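Local coordinates for protein threonine synthase (Brucella melitensis bv. 1, PDB 4F4F) that probably catalyses the pyridoxal-phosphate-dependent conversion of O-phospho-L-homoserine and water to L-threonine and phosphate, the last step of threonine biosynthesis, at residues Glu14-Gly19 and Leu28-Gly33; Arg82-Thr87 and Met121-Arg126; Arg138-Gly143 and Asp217-Ser222; Asp164-Phe169 and His191-Glu196; Val224-Trp229 and Ile317-Glu322. All coordinates share one frame; numbering follows the deposited sequence.

Interaction 1. Residues Glu14-Gly19 and Leu28-Gly33; sequences EAPVLG and LARDGG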
# COMPACT_ATOMS: atom_id res chain seq x y z
N GLU A 14 -6.71 -23.60 -4.38
CA GLU A 14 -6.97 -24.76 -3.50
C GLU A 14 -7.03 -24.38 -2.04
O GLU A 14 -6.62 -25.15 -1.19
CB GLU A 14 -5.86 -25.80 -3.64
CG GLU A 14 -5.52 -26.09 -5.07
CD GLU A 14 -4.57 -27.24 -5.22
OE1 GLU A 14 -3.39 -27.14 -4.83
OE2 GLU A 14 -5.06 -28.24 -5.74
N ALA A 15 -7.49 -23.19 -1.76
CA ALA A 15 -7.64 -22.72 -0.40
C ALA A 15 -9.14 -22.58 -0.15
O ALA A 15 -9.90 -22.43 -1.06
CB ALA A 15 -6.93 -21.37 -0.24
N PRO A 16 -9.56 -22.59 1.13
CA PRO A 16 -10.97 -22.37 1.43
C PRO A 16 -11.48 -21.07 0.80
O PRO A 16 -10.75 -20.07 0.77
CB PRO A 16 -11.01 -22.26 2.95
CG PRO A 16 -9.75 -22.89 3.43
CD PRO A 16 -8.78 -23.00 2.30
N VAL A 17 -12.70 -21.09 0.27
CA VAL A 17 -13.37 -19.89 -0.23
C VAL A 17 -13.89 -19.16 1.01
O VAL A 17 -14.57 -19.77 1.83
CB VAL A 17 -14.52 -20.23 -1.18
CG1 VAL A 17 -15.29 -18.99 -1.63
CG2 VAL A 17 -14.00 -20.98 -2.41
N LEU A 18 -13.53 -17.89 1.19
CA LEU A 18 -13.83 -17.19 2.43
C LEU A 18 -14.78 -16.00 2.26
O LEU A 18 -14.82 -15.38 1.21
CB LEU A 18 -12.52 -16.70 3.07
CG LEU A 18 -11.46 -17.73 3.53
CD1 LEU A 18 -10.25 -16.96 4.05
CD2 LEU A 18 -12.02 -18.68 4.57
N GLY A 19 -15.51 -15.66 3.32
CA GLY A 19 -16.18 -14.38 3.40
C GLY A 19 -15.18 -13.25 3.68
O GLY A 19 -13.98 -13.48 3.92
N LEU A 28 -2.66 -14.22 3.97
CA LEU A 28 -2.21 -15.18 2.92
C LEU A 28 -2.96 -16.52 2.92
O LEU A 28 -3.10 -17.11 3.98
CB LEU A 28 -0.77 -15.53 3.15
CG LEU A 28 -0.10 -16.38 2.05
CD1 LEU A 28 0.41 -15.50 0.89
CD2 LEU A 28 1.05 -17.15 2.63
N ALA A 29 -3.37 -17.05 1.75
CA ALA A 29 -4.20 -18.24 1.74
C ALA A 29 -3.43 -19.53 2.13
O ALA A 29 -2.22 -19.63 1.98
CB ALA A 29 -4.94 -18.41 0.39
N ARG A 30 -4.18 -20.51 2.64
CA ARG A 30 -3.68 -21.89 2.98
C ARG A 30 -2.83 -22.53 1.89
O ARG A 30 -1.91 -23.32 2.18
CB ARG A 30 -4.89 -22.81 3.25
CG ARG A 30 -4.53 -24.20 3.79
CD ARG A 30 -5.79 -25.00 4.16
NE ARG A 30 -5.50 -26.30 4.75
CZ ARG A 30 -5.10 -27.39 4.10
NH1 ARG A 30 -4.86 -27.39 2.80
NH2 ARG A 30 -4.89 -28.50 4.77
N ASP A 31 -3.12 -22.22 0.62
CA ASP A 31 -2.39 -22.79 -0.49
C ASP A 31 -1.21 -21.93 -0.94
O ASP A 31 -0.62 -22.16 -1.96
CB ASP A 31 -3.31 -23.08 -1.69
CG ASP A 31 -3.94 -21.82 -2.28
OD1 ASP A 31 -3.68 -20.68 -1.79
OD2 ASP A 31 -4.74 -21.98 -3.22
N GLY A 32 -0.89 -20.91 -0.17
CA GLY A 32 0.20 -20.03 -0.50
C GLY A 32 -0.16 -18.87 -1.41
O GLY A 32 0.67 -18.02 -1.66
N GLY A 33 -1.39 -18.83 -1.91
CA GLY A 33 -1.85 -17.74 -2.72
C GLY A 33 -2.44 -16.56 -1.99
O GLY A 33 -2.41 -16.47 -0.76
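The carboxylate of Asp31 reaches across to the backbone of residues 14-19. Its OD2 accepts the N-H of Glu14 in a short, fairly straight bond (Glu14 N to Asp31 OD2 2.8 Å, 164° at the hydrogen), using the lone pair that points away from OD1. Ala15 N lies near the same oxygen, but at an angle too poor for a second bond. Beside this polar link sits the methyl of Ala15, the apolar half of the contact: Ala15 CB is 3.6 Å from Ala29 CB and equally close to Asp31 CG. Further out, Pro16 and Arg30 cross at about a right angle, with Pro16 CD 4.0 Å from Arg30 CB, while the extended rest of the arginine runs on toward its guanidinium.

Asp31 is fixed from its own side as well. Its CG stands in the crowded position between backbone N and carbonyl carbon (chi1 63°), and Asp31 OD1 accepts Gly33 N at 2.9 Å from above the carboxylate plane, forming an Asx turn. Asp31 belongs to a type I turn from Ala29 to Gly32, closed by Gly32 N to Ala29 O at 2.8 Å. Ser10 of strand 8-10 bonds to OD1 too, and Tyr35 of strand 35-37 packs on both Ala15 and Ala29 while its hydroxyl bonds Pro16 O. The contact thus joins the two loops that flank helix 20-26. With two backbone N-H groups and a serine hydroxyl round it, the carboxylate is probably ionised, and its two oxygens divide the work: OD1 holds its own turn, OD2 holds the other loop.

Interaction 2. Residues Arg82-Thr87 and Met121-Arg126; sequences REAYGT and MQLLAR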
# COMPACT_ATOMS: atom_id res chain seq x y z
N ARG A 82 -15.68 7.00 8.35
CA ARG A 82 -15.64 8.42 8.76
C ARG A 82 -14.45 8.66 9.68
O ARG A 82 -13.74 9.64 9.51
CB ARG A 82 -16.95 8.78 9.49
CG ARG A 82 -17.24 10.26 9.74
CD ARG A 82 -18.76 10.58 9.89
NE ARG A 82 -19.61 10.04 8.78
CZ ARG A 82 -19.73 10.53 7.52
NH1 ARG A 82 -20.51 9.92 6.63
NH2 ARG A 82 -19.09 11.64 7.12
N GLU A 83 -14.23 7.77 10.64
CA GLU A 83 -13.12 7.93 11.60
C GLU A 83 -11.74 7.75 10.92
O GLU A 83 -10.83 8.53 11.17
CB GLU A 83 -13.30 7.00 12.80
CG GLU A 83 -14.49 7.45 13.64
CD GLU A 83 -14.79 6.59 14.86
OE1 GLU A 83 -14.17 5.51 15.00
OE2 GLU A 83 -15.68 7.02 15.65
N ALA A 84 -11.63 6.75 10.06
CA ALA A 84 -10.42 6.53 9.30
C ALA A 84 -9.96 7.79 8.54
O ALA A 84 -8.79 8.21 8.63
CB ALA A 84 -10.59 5.35 8.32
N TYR A 85 -10.87 8.40 7.81
CA TYR A 85 -10.47 9.52 6.95
C TYR A 85 -10.53 10.88 7.65
O TYR A 85 -9.98 11.87 7.17
CB TYR A 85 -11.20 9.41 5.58
CG TYR A 85 -10.74 8.10 4.98
CD1 TYR A 85 -9.39 7.90 4.66
CD2 TYR A 85 -11.62 7.04 4.80
CE1 TYR A 85 -8.93 6.69 4.21
CE2 TYR A 85 -11.17 5.82 4.32
CZ TYR A 85 -9.84 5.65 4.01
OH TYR A 85 -9.39 4.43 3.57
N GLY A 86 -11.13 10.91 8.82
CA GLY A 86 -11.02 12.05 9.73
C GLY A 86 -9.58 12.24 10.21
O GLY A 86 -9.23 13.34 10.65
N THR A 87 -8.74 11.21 10.10
CA THR A 87 -7.32 11.37 10.41
C THR A 87 -6.51 12.06 9.33
O THR A 87 -5.32 12.32 9.51
CB THR A 87 -6.61 10.01 10.69
OG1 THR A 87 -6.44 9.26 9.50
CG2 THR A 87 -7.35 9.17 11.78
N MET A 121 -4.22 1.64 5.71
CA MET A 121 -4.00 1.22 7.10
C MET A 121 -5.05 1.73 8.06
O MET A 121 -5.50 1.02 8.96
CB MET A 121 -2.64 1.67 7.62
CG MET A 121 -1.55 0.89 7.02
SD MET A 121 -1.28 -0.67 7.86
CE MET A 121 0.41 -0.63 7.25
N GLN A 122 -5.44 2.99 7.89
CA GLN A 122 -6.31 3.63 8.86
C GLN A 122 -7.69 2.94 8.85
O GLN A 122 -8.33 2.81 9.89
CB GLN A 122 -6.42 5.13 8.56
CG GLN A 122 -5.20 5.95 8.94
CD GLN A 122 -4.98 6.01 10.44
OE1 GLN A 122 -5.93 5.95 11.24
NE2 GLN A 122 -3.70 6.09 10.84
N LEU A 123 -8.11 2.44 7.71
CA LEU A 123 -9.38 1.72 7.63
C LEU A 123 -9.20 0.25 8.03
O LEU A 123 -10.02 -0.30 8.79
CB LEU A 123 -10.00 1.85 6.23
CG LEU A 123 -11.38 1.19 6.02
CD1 LEU A 123 -12.37 1.70 7.05
CD2 LEU A 123 -11.88 1.36 4.57
N LEU A 124 -8.15 -0.38 7.49
CA LEU A 124 -7.81 -1.78 7.83
C LEU A 124 -7.78 -1.99 9.35
O LEU A 124 -8.33 -2.96 9.86
CB LEU A 124 -6.44 -2.20 7.25
CG LEU A 124 -5.89 -3.57 7.70
CD1 LEU A 124 -6.93 -4.62 7.29
CD2 LEU A 124 -4.56 -3.94 7.08
N ALA A 125 -7.11 -1.11 10.08
CA ALA A 125 -6.98 -1.31 11.54
C ALA A 125 -8.37 -1.26 12.23
O ALA A 125 -8.63 -2.07 13.14
CB ALA A 125 -5.99 -0.33 12.16
N ARG A 126 -9.26 -0.41 11.73
CA ARG A 126 -10.62 -0.28 12.28
C ARG A 126 -11.52 -1.43 11.86
O ARG A 126 -12.31 -1.92 12.67
CB ARG A 126 -11.24 1.08 11.91
CG ARG A 126 -10.53 2.23 12.59
CD ARG A 126 -10.99 3.62 12.19
NE ARG A 126 -10.43 4.67 13.07
CZ ARG A 126 -9.21 5.19 12.92
NH1 ARG A 126 -8.39 4.78 11.94
NH2 ARG A 126 -8.78 6.13 13.73
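Arg126, Ala84 and Gln122 supply most of the buried surface where helix 74-86 meets helix 117-134. Arg126 runs extended from CG to NE and lays one face of its guanidinium on the backbone of the opposing helix: Glu83 O stands over the centre of the group, and Ala84 CA comes to 3.8 Å from Arg126 NH1. Two bonds from NH1 to its own helix fix the rotation of the group. Arg126 NH1 donates to Gln122 OE1 at 2.8 Å and 166°, and to Gln122 O at the same length, both acceptors lying close to the guanidinium plane. The charge of Glu83 stays beyond salt-bridge range, although Glu83 CB touches Arg126 NE at 3.7 Å.

The methyl of Ala84 lies at the close approach of the helices. It rests on the backbone of helix 117-134, with Ala84 CB 3.7 Å from Gln122 O, and it also meets the CB of Leu123. Gln122 bends at chi2 (-67°), which turns OE1 back to Arg126; its NE2 bonds Glu155 O. The tip of this side chain meets Thr87, whose CG2 is 3.6 Å from Gln122 OE1. Thr87 in turn donates through OG1 to Ala84 O at 2.7 Å, a bond back to the carbonyl three residues earlier. On the other flank, Tyr85 OH approaches Leu123 CB and bonds Val119 O.

The segment axes approach to 8.5 Å at 145° between directions, an inclined antiparallel helix pair. It joins the threonine synthase N-terminal region to the helix that begins with Lys117, the predicted cofactor-bearing lysine of the PLP-dependent enzyme fold.

Interaction 3. Residues Arg138-Gly143 and Asp217-Ser222; sequences RATIVG and DALSLS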
# COMPACT_ATOMS: atom_id res chain seq x y z
N ARG A 138 -8.87 -11.14 20.15
CA ARG A 138 -7.90 -10.07 20.15
C ARG A 138 -6.80 -10.52 19.20
O ARG A 138 -6.79 -11.68 18.76
CB ARG A 138 -7.34 -9.85 21.56
CG ARG A 138 -8.42 -9.62 22.62
CD ARG A 138 -7.85 -9.15 23.95
NE ARG A 138 -6.99 -8.02 23.66
CZ ARG A 138 -7.38 -6.75 23.63
NH1 ARG A 138 -8.63 -6.40 23.91
NH2 ARG A 138 -6.50 -5.81 23.31
N ALA A 139 -5.92 -9.61 18.85
CA ALA A 139 -4.75 -9.96 18.02
C ALA A 139 -3.50 -9.23 18.48
O ALA A 139 -3.58 -8.12 19.01
CB ALA A 139 -5.01 -9.66 16.55
N THR A 140 -2.34 -9.84 18.23
CA THR A 140 -1.05 -9.24 18.48
C THR A 140 -0.45 -9.01 17.08
O THR A 140 -0.12 -9.96 16.37
CB THR A 140 -0.16 -10.18 19.32
OG1 THR A 140 -0.82 -10.47 20.57
CG2 THR A 140 1.21 -9.56 19.58
N ILE A 141 -0.40 -7.75 16.66
CA ILE A 141 0.15 -7.37 15.34
C ILE A 141 1.66 -7.27 15.46
O ILE A 141 2.16 -6.59 16.35
CB ILE A 141 -0.38 -6.00 14.85
CG1 ILE A 141 -1.94 -5.95 14.94
CG2 ILE A 141 0.15 -5.70 13.43
CD1 ILE A 141 -2.65 -6.84 13.95
N VAL A 142 2.38 -7.97 14.59
CA VAL A 142 3.84 -7.95 14.67
C VAL A 142 4.43 -7.68 13.28
O VAL A 142 3.99 -8.28 12.31
CB VAL A 142 4.40 -9.27 15.28
CG1 VAL A 142 5.91 -9.17 15.40
CG2 VAL A 142 3.82 -9.53 16.68
N GLY A 143 5.34 -6.72 13.16
CA GLY A 143 6.04 -6.48 11.91
C GLY A 143 7.41 -5.89 12.07
O GLY A 143 7.79 -5.46 13.17
N ASP A 217 -0.23 -18.99 18.23
CA ASP A 217 -1.53 -19.43 18.74
C ASP A 217 -1.82 -18.71 20.04
O ASP A 217 -2.88 -18.12 20.21
CB ASP A 217 -1.52 -20.94 19.01
CG ASP A 217 -2.21 -21.76 17.92
OD1 ASP A 217 -3.19 -21.27 17.33
OD2 ASP A 217 -1.79 -22.92 17.69
N ALA A 218 -0.85 -18.77 20.96
CA ALA A 218 -1.02 -18.19 22.29
C ALA A 218 -1.24 -16.67 22.23
O ALA A 218 -1.99 -16.12 23.04
CB ALA A 218 0.17 -18.54 23.18
N LEU A 219 -0.60 -16.01 21.27
CA LEU A 219 -0.60 -14.55 21.22
C LEU A 219 -1.54 -14.03 20.14
O LEU A 219 -1.64 -12.84 19.99
CB LEU A 219 0.81 -13.99 20.98
CG LEU A 219 1.72 -13.68 22.19
CD1 LEU A 219 1.15 -12.53 23.02
CD2 LEU A 219 1.93 -14.89 23.09
N SER A 220 -2.22 -14.92 19.41
CA SER A 220 -3.07 -14.54 18.26
C SER A 220 -2.31 -13.61 17.28
O SER A 220 -2.79 -12.55 16.87
CB SER A 220 -4.37 -13.91 18.74
OG SER A 220 -5.11 -14.80 19.57
N LEU A 221 -1.09 -14.03 16.92
CA LEU A 221 -0.21 -13.20 16.10
C LEU A 221 -0.81 -12.92 14.72
O LEU A 221 -1.37 -13.80 14.10
CB LEU A 221 1.15 -13.88 15.91
CG LEU A 221 2.36 -13.04 16.25
CD1 LEU A 221 2.42 -12.84 17.77
CD2 LEU A 221 3.60 -13.74 15.72
N SER A 222 -0.66 -11.68 14.26
CA SER A 222 -1.07 -11.28 12.91
C SER A 222 -0.04 -10.29 12.34
O SER A 222 0.60 -9.54 13.09
CB SER A 222 -2.46 -10.66 12.95
OG SER A 222 -2.96 -10.50 11.64
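The flat groups here are peptide units, met at their carbonyl ends in different ways. The Ser220 carbonyl is approached from above its plane, 56° out of it, by the amide of Thr140 (Thr140 N to Ser220 O 3.1 Å). The Thr140 carbonyl likewise receives Ser222 N from above, at 2.8 Å from O to N. Val142 N instead comes almost along the C=O axis of Ser222 (172°), again 2.8 Å from N to O. At the Leu219 carbonyl the donor lies in the plane: Thr140 OG1 gives the shortest bond of the contact, 2.6 Å to Leu219 O. CA-H groups of Ala139, Leu221 and Ile141 fill in beside the carbonyl oxygens.

These bonds make a parallel ladder, Thr140 beside Leu221 and Ile141 beside Ser222, at the edge of the five-stranded parallel sheet, where strand 221-223 is outermost; both segments fall in the PLP-dependent enzyme family region. Helix 213-219 leads into that strand through a Schellman motif, the positive phi of Ser220 turning the chain so that its carbonyl faces strand 139-144.

On the face carrying Thr140 and Leu221, Leu221 CD1 reaches Val142 CG2 at 3.8 Å and Thr140 CG2 at 3.9 Å. Its first torsion, -128°, lies away from the staggered positions. Val206 and Met209 of helix 199-211 also pack on this patch. On the other face Ile141 CD1 touches Ser222 CB at 4.0 Å. Thr140 OG1 has a further hydrogen-bond partner in Ser466 OG, near the C-terminus.

Interaction 4. Residues Asp164-Phe169 and His191-Glu196; sequences DIFILF and HALSIE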
# COMPACT_ATOMS: atom_id res chain seq x y z
N ASP A 164 -2.75 -5.15 19.97
CA ASP A 164 -1.50 -4.57 20.48
C ASP A 164 -0.53 -4.75 19.30
O ASP A 164 -0.53 -5.80 18.62
CB ASP A 164 -1.00 -5.31 21.72
CG ASP A 164 -1.97 -5.19 22.89
OD1 ASP A 164 -2.08 -4.10 23.45
OD2 ASP A 164 -2.67 -6.18 23.23
N ILE A 165 0.26 -3.72 19.05
CA ILE A 165 1.16 -3.74 17.92
C ILE A 165 2.62 -3.61 18.35
O ILE A 165 2.95 -2.79 19.23
CB ILE A 165 0.75 -2.67 16.88
CG1 ILE A 165 1.66 -2.75 15.63
CG2 ILE A 165 0.78 -1.31 17.53
CD1 ILE A 165 1.13 -2.13 14.34
N PHE A 166 3.45 -4.47 17.77
CA PHE A 166 4.88 -4.51 18.03
C PHE A 166 5.59 -4.39 16.68
O PHE A 166 5.40 -5.21 15.78
CB PHE A 166 5.28 -5.84 18.72
CG PHE A 166 4.53 -6.11 19.99
CD1 PHE A 166 3.19 -6.48 19.95
CD2 PHE A 166 5.13 -5.95 21.22
CE1 PHE A 166 2.49 -6.70 21.13
CE2 PHE A 166 4.44 -6.17 22.39
CZ PHE A 166 3.12 -6.56 22.36
N ILE A 167 6.38 -3.33 16.54
CA ILE A 167 7.17 -3.10 15.34
C ILE A 167 8.64 -3.11 15.72
O ILE A 167 9.09 -2.36 16.62
CB ILE A 167 6.83 -1.76 14.71
CG1 ILE A 167 5.36 -1.72 14.22
CG2 ILE A 167 7.84 -1.46 13.59
CD1 ILE A 167 4.98 -2.70 13.12
N LEU A 168 9.38 -3.98 15.03
CA LEU A 168 10.79 -4.09 15.20
C LEU A 168 11.48 -3.27 14.09
O LEU A 168 11.14 -3.40 12.90
CB LEU A 168 11.20 -5.57 15.09
CG LEU A 168 10.77 -6.60 16.15
CD1 LEU A 168 9.26 -6.77 16.26
CD2 LEU A 168 11.43 -7.93 15.91
N PHE A 169 12.45 -2.45 14.49
CA PHE A 169 13.25 -1.65 13.58
C PHE A 169 14.70 -1.62 14.04
O PHE A 169 14.98 -1.85 15.22
CB PHE A 169 12.68 -0.24 13.47
CG PHE A 169 12.71 0.54 14.75
CD1 PHE A 169 13.80 1.33 15.06
CD2 PHE A 169 11.61 0.56 15.59
CE1 PHE A 169 13.82 2.07 16.21
CE2 PHE A 169 11.64 1.29 16.79
CZ PHE A 169 12.74 2.04 17.08
N HIS A 191 4.09 -0.76 20.84
CA HIS A 191 5.42 -1.16 21.33
C HIS A 191 6.45 -1.09 20.24
O HIS A 191 6.44 -1.88 19.33
CB HIS A 191 5.33 -2.55 21.94
CG HIS A 191 4.26 -2.66 23.00
ND1 HIS A 191 4.51 -2.46 24.31
CD2 HIS A 191 2.90 -2.92 22.89
CE1 HIS A 191 3.36 -2.59 25.00
NE2 HIS A 191 2.38 -2.86 24.13
N ALA A 192 7.33 -0.11 20.34
CA ALA A 192 8.37 0.09 19.33
C ALA A 192 9.61 -0.58 19.88
O ALA A 192 10.08 -0.21 20.95
CB ALA A 192 8.60 1.60 19.10
N LEU A 193 10.13 -1.55 19.14
CA LEU A 193 11.23 -2.37 19.56
C LEU A 193 12.42 -2.07 18.67
O LEU A 193 12.39 -2.39 17.50
CB LEU A 193 10.83 -3.87 19.45
CG LEU A 193 9.65 -4.35 20.30
CD1 LEU A 193 9.43 -5.85 20.22
CD2 LEU A 193 9.81 -3.89 21.75
N SER A 194 13.43 -1.43 19.24
CA SER A 194 14.65 -1.03 18.55
C SER A 194 15.64 -2.18 18.73
O SER A 194 16.28 -2.32 19.79
CB SER A 194 15.14 0.30 19.17
OG SER A 194 16.29 0.84 18.53
N ILE A 195 15.78 -3.00 17.69
CA ILE A 195 16.61 -4.21 17.74
C ILE A 195 18.08 -3.84 17.48
O ILE A 195 18.39 -3.09 16.54
CB ILE A 195 16.11 -5.25 16.69
CG1 ILE A 195 14.59 -5.52 16.89
CG2 ILE A 195 16.97 -6.54 16.72
CD1 ILE A 195 14.22 -5.99 18.29
N GLU A 196 18.98 -4.38 18.29
CA GLU A 196 20.42 -4.21 18.09
C GLU A 196 20.83 -5.20 16.98
O GLU A 196 21.39 -6.27 17.23
CB GLU A 196 21.20 -4.36 19.42
CG GLU A 196 20.66 -3.40 20.50
CD GLU A 196 21.69 -2.85 21.48
OE1 GLU A 196 22.47 -1.99 21.06
OE2 GLU A 196 21.75 -3.26 22.68
O HOH W 1 -0.13 -3.60 25.17
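Leu168, Leu193 and Ile195 form the apolar centre, all on one face of the sheet. Leu168 and Leu193 lie side by side, pointing the same way, with Leu168 CD1 4.1 Å from Leu193 CD1. Ile195 crosses Leu168 obliquely, Ile195 CG1 lying 3.8 Å from Leu168 CB. On the opposite face Phe169, its CG in the crowded position (chi1 63°), folds its ring over the neighbouring strand. Ser194 CA sits over that ring in a CH-pi contact, 4.0 Å from the centroid, while Ala192 CB meets the edge.

Between the two faces, five N-H...O bonds run as a parallel ladder, among them Leu193 N to Ile167 O at 2.8 Å. The strands are the two arms of a beta-alpha-beta unit whose helix 176-183 packs on Phe169 and Ala192, while helix 455-465 covers the Phe166 face.

Toward the polar end, the rings of Phe166 and His191 make an offset stack, centroids 4.5 Å apart and planes at 9°. Ile165 O lies at the imidazole edge, and there too a water lies 2.8 Å from His191 NE2; this water donates to Asp164 OD1, 2.6 Å from its oxygen. ND1 of His191 bonds Tyr461 OH, and Arg467 forms a salt bridge with Asp164.

Interaction 5. Residues Val224-Trp229 and Ile317-Glu322; sequences VNSINW and ISSNFE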
# COMPACT_ATOMS: atom_id res chain seq x y z
N VAL A 224 1.98 -7.57 9.42
CA VAL A 224 1.86 -6.28 8.77
C VAL A 224 2.39 -6.54 7.40
O VAL A 224 3.59 -6.71 7.22
CB VAL A 224 2.73 -5.20 9.44
CG1 VAL A 224 2.70 -3.91 8.64
CG2 VAL A 224 2.24 -4.95 10.85
N ASN A 225 1.52 -6.65 6.41
CA ASN A 225 2.06 -6.70 5.09
C ASN A 225 1.16 -6.45 3.95
O ASN A 225 -0.09 -6.51 4.03
CB ASN A 225 2.76 -8.03 4.87
CG ASN A 225 1.88 -9.17 5.14
OD1 ASN A 225 0.75 -9.21 4.63
ND2 ASN A 225 2.35 -10.12 5.95
N SER A 226 1.87 -6.30 2.86
CA SER A 226 1.41 -5.68 1.70
C SER A 226 0.41 -6.57 0.99
O SER A 226 -0.30 -6.08 0.13
CB SER A 226 2.64 -5.36 0.81
OG SER A 226 3.45 -6.53 0.61
N ILE A 227 0.31 -7.85 1.38
CA ILE A 227 -0.54 -8.82 0.65
C ILE A 227 -1.95 -9.12 1.19
O ILE A 227 -2.73 -9.82 0.53
CB ILE A 227 0.23 -10.16 0.35
CG1 ILE A 227 0.62 -10.94 1.62
CG2 ILE A 227 1.46 -9.89 -0.52
CD1 ILE A 227 -0.53 -11.63 2.31
N ASN A 228 -2.32 -8.58 2.35
CA ASN A 228 -3.69 -8.75 2.82
C ASN A 228 -4.60 -7.99 1.87
O ASN A 228 -4.27 -6.90 1.45
CB ASN A 228 -3.85 -8.21 4.24
CG ASN A 228 -5.15 -8.67 4.91
OD1 ASN A 228 -6.29 -8.42 4.42
ND2 ASN A 228 -5.01 -9.36 6.01
N TRP A 229 -5.72 -8.59 1.50
CA TRP A 229 -6.73 -7.95 0.68
C TRP A 229 -7.13 -6.57 1.23
O TRP A 229 -7.39 -5.69 0.46
CB TRP A 229 -7.93 -8.89 0.49
CG TRP A 229 -9.08 -8.21 -0.18
CD1 TRP A 229 -10.31 -7.85 0.36
CD2 TRP A 229 -9.10 -7.68 -1.57
NE1 TRP A 229 -11.07 -7.18 -0.55
CE2 TRP A 229 -10.41 -7.07 -1.75
CE3 TRP A 229 -8.19 -7.67 -2.63
CZ2 TRP A 229 -10.77 -6.47 -2.93
CZ3 TRP A 229 -8.58 -7.09 -3.82
CH2 TRP A 229 -9.83 -6.49 -3.96
N ILE A 317 11.18 -8.46 -5.81
CA ILE A 317 9.95 -9.00 -6.40
C ILE A 317 8.75 -8.16 -5.95
O ILE A 317 8.82 -7.42 -4.98
CB ILE A 317 9.71 -10.48 -6.01
CG1 ILE A 317 9.60 -10.65 -4.49
CG2 ILE A 317 10.78 -11.40 -6.60
CD1 ILE A 317 9.26 -12.09 -4.05
N SER A 318 7.66 -8.25 -6.68
CA SER A 318 6.51 -7.42 -6.41
C SER A 318 5.39 -8.29 -5.82
O SER A 318 4.77 -9.07 -6.54
CB SER A 318 6.09 -6.74 -7.69
OG SER A 318 5.08 -5.81 -7.47
N SER A 319 5.12 -8.13 -4.53
CA SER A 319 4.33 -9.11 -3.79
C SER A 319 2.89 -9.31 -4.33
O SER A 319 2.37 -10.41 -4.30
CB SER A 319 4.30 -8.74 -2.30
OG SER A 319 3.44 -7.62 -2.10
N ASN A 320 2.26 -8.27 -4.86
CA ASN A 320 0.90 -8.41 -5.37
C ASN A 320 0.78 -8.62 -6.86
O ASN A 320 -0.32 -8.73 -7.39
CB ASN A 320 0.10 -7.19 -4.97
CG ASN A 320 -0.14 -7.13 -3.48
OD1 ASN A 320 -0.80 -7.99 -2.95
ND2 ASN A 320 0.44 -6.16 -2.80
N PHE A 321 1.92 -8.69 -7.55
CA PHE A 321 1.87 -8.96 -9.02
C PHE A 321 1.11 -10.26 -9.33
O PHE A 321 0.41 -10.35 -10.34
CB PHE A 321 3.29 -9.01 -9.58
CG PHE A 321 3.35 -9.08 -11.08
CD1 PHE A 321 2.77 -8.11 -11.87
CD2 PHE A 321 4.05 -10.10 -11.70
CE1 PHE A 321 2.86 -8.16 -13.26
CE2 PHE A 321 4.11 -10.18 -13.07
CZ PHE A 321 3.53 -9.20 -13.85
N GLU A 322 1.23 -11.23 -8.43
CA GLU A 322 0.50 -12.50 -8.52
C GLU A 322 -1.00 -12.31 -8.68
O GLU A 322 -1.63 -13.11 -9.38
CB GLU A 322 0.80 -13.40 -7.30
CG GLU A 322 0.02 -14.71 -7.27
CD GLU A 322 0.41 -15.64 -6.13
OE1 GLU A 322 1.45 -15.41 -5.47
OE2 GLU A 322 -0.32 -16.62 -5.93
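Asn320 ND2 is gripped by two backbone carbonyls: Ser226 O across the contact and Asn261 O of the cofactor-binding loop. The bond to Ser226 O is 3.0 Å long from Asn320 ND2 and nearly straight at 168°. The oxygen lies in the amide plane of Asn320, whereas the donor stands above the carbonyl plane of Ser226. Asn320 CG is anti to the carbonyl carbon (chi1 -68°), which brings the amide round to face the other segment, and Asn320 OD1 lies 3.7 Å from Ile227 CA.

Next to this bond the two serine hydroxyls meet, Ser226 OG and Ser319 OG, 2.9 Å apart; either could be the donor. Both hydroxyls occupy the crowded position between backbone N and carbonyl carbon. Ile227 CG2, the branch methyl, lies alongside, 3.5 Å from Ser319 CB. Each segment offers these groups from a type I turn, Asn225 to Asn228 on one side and Ser318 to Phe321 on the other, the second leading into helix 321-328.

Asn261 also accepts Ser319 N through its OD1, and it belongs to the loop seen binding pyridoxal 5'-phosphate; the side chain of Ser226 is about 5 Å from the bound cofactor. Asn320 and Ser319 are consistent with a second-shell role, holding Asn261: with two carbonyls accepting from ND2, the amide orientation of Asn320 is probably fixed, and the polar links tie the loop after strand 221-223 to the backbone of the cofactor loop.

In the fold
Interactions 1 and 2 open along the chain before the others; interaction 4 is nested in the loop closed by interaction 3, and interaction 5 follows. Interactions 3 and 4, centres 14 Å apart, share the five-stranded parallel sheet, where strands 139-144 and 163-170 are neighbours. Helix 117-134 of interaction 2 leads into strand 139-144. Interaction 5 lies closest to the chain centre, and its Val224 touches interactions 2, 3 and 4, packing on Met121, Ile141 and Ile167. It also meets interaction 1, 14 Å away between centres, through Leu28 and Ile227. The N-terminal loops and the parallel sheet thus both border the loop beside the cofactor.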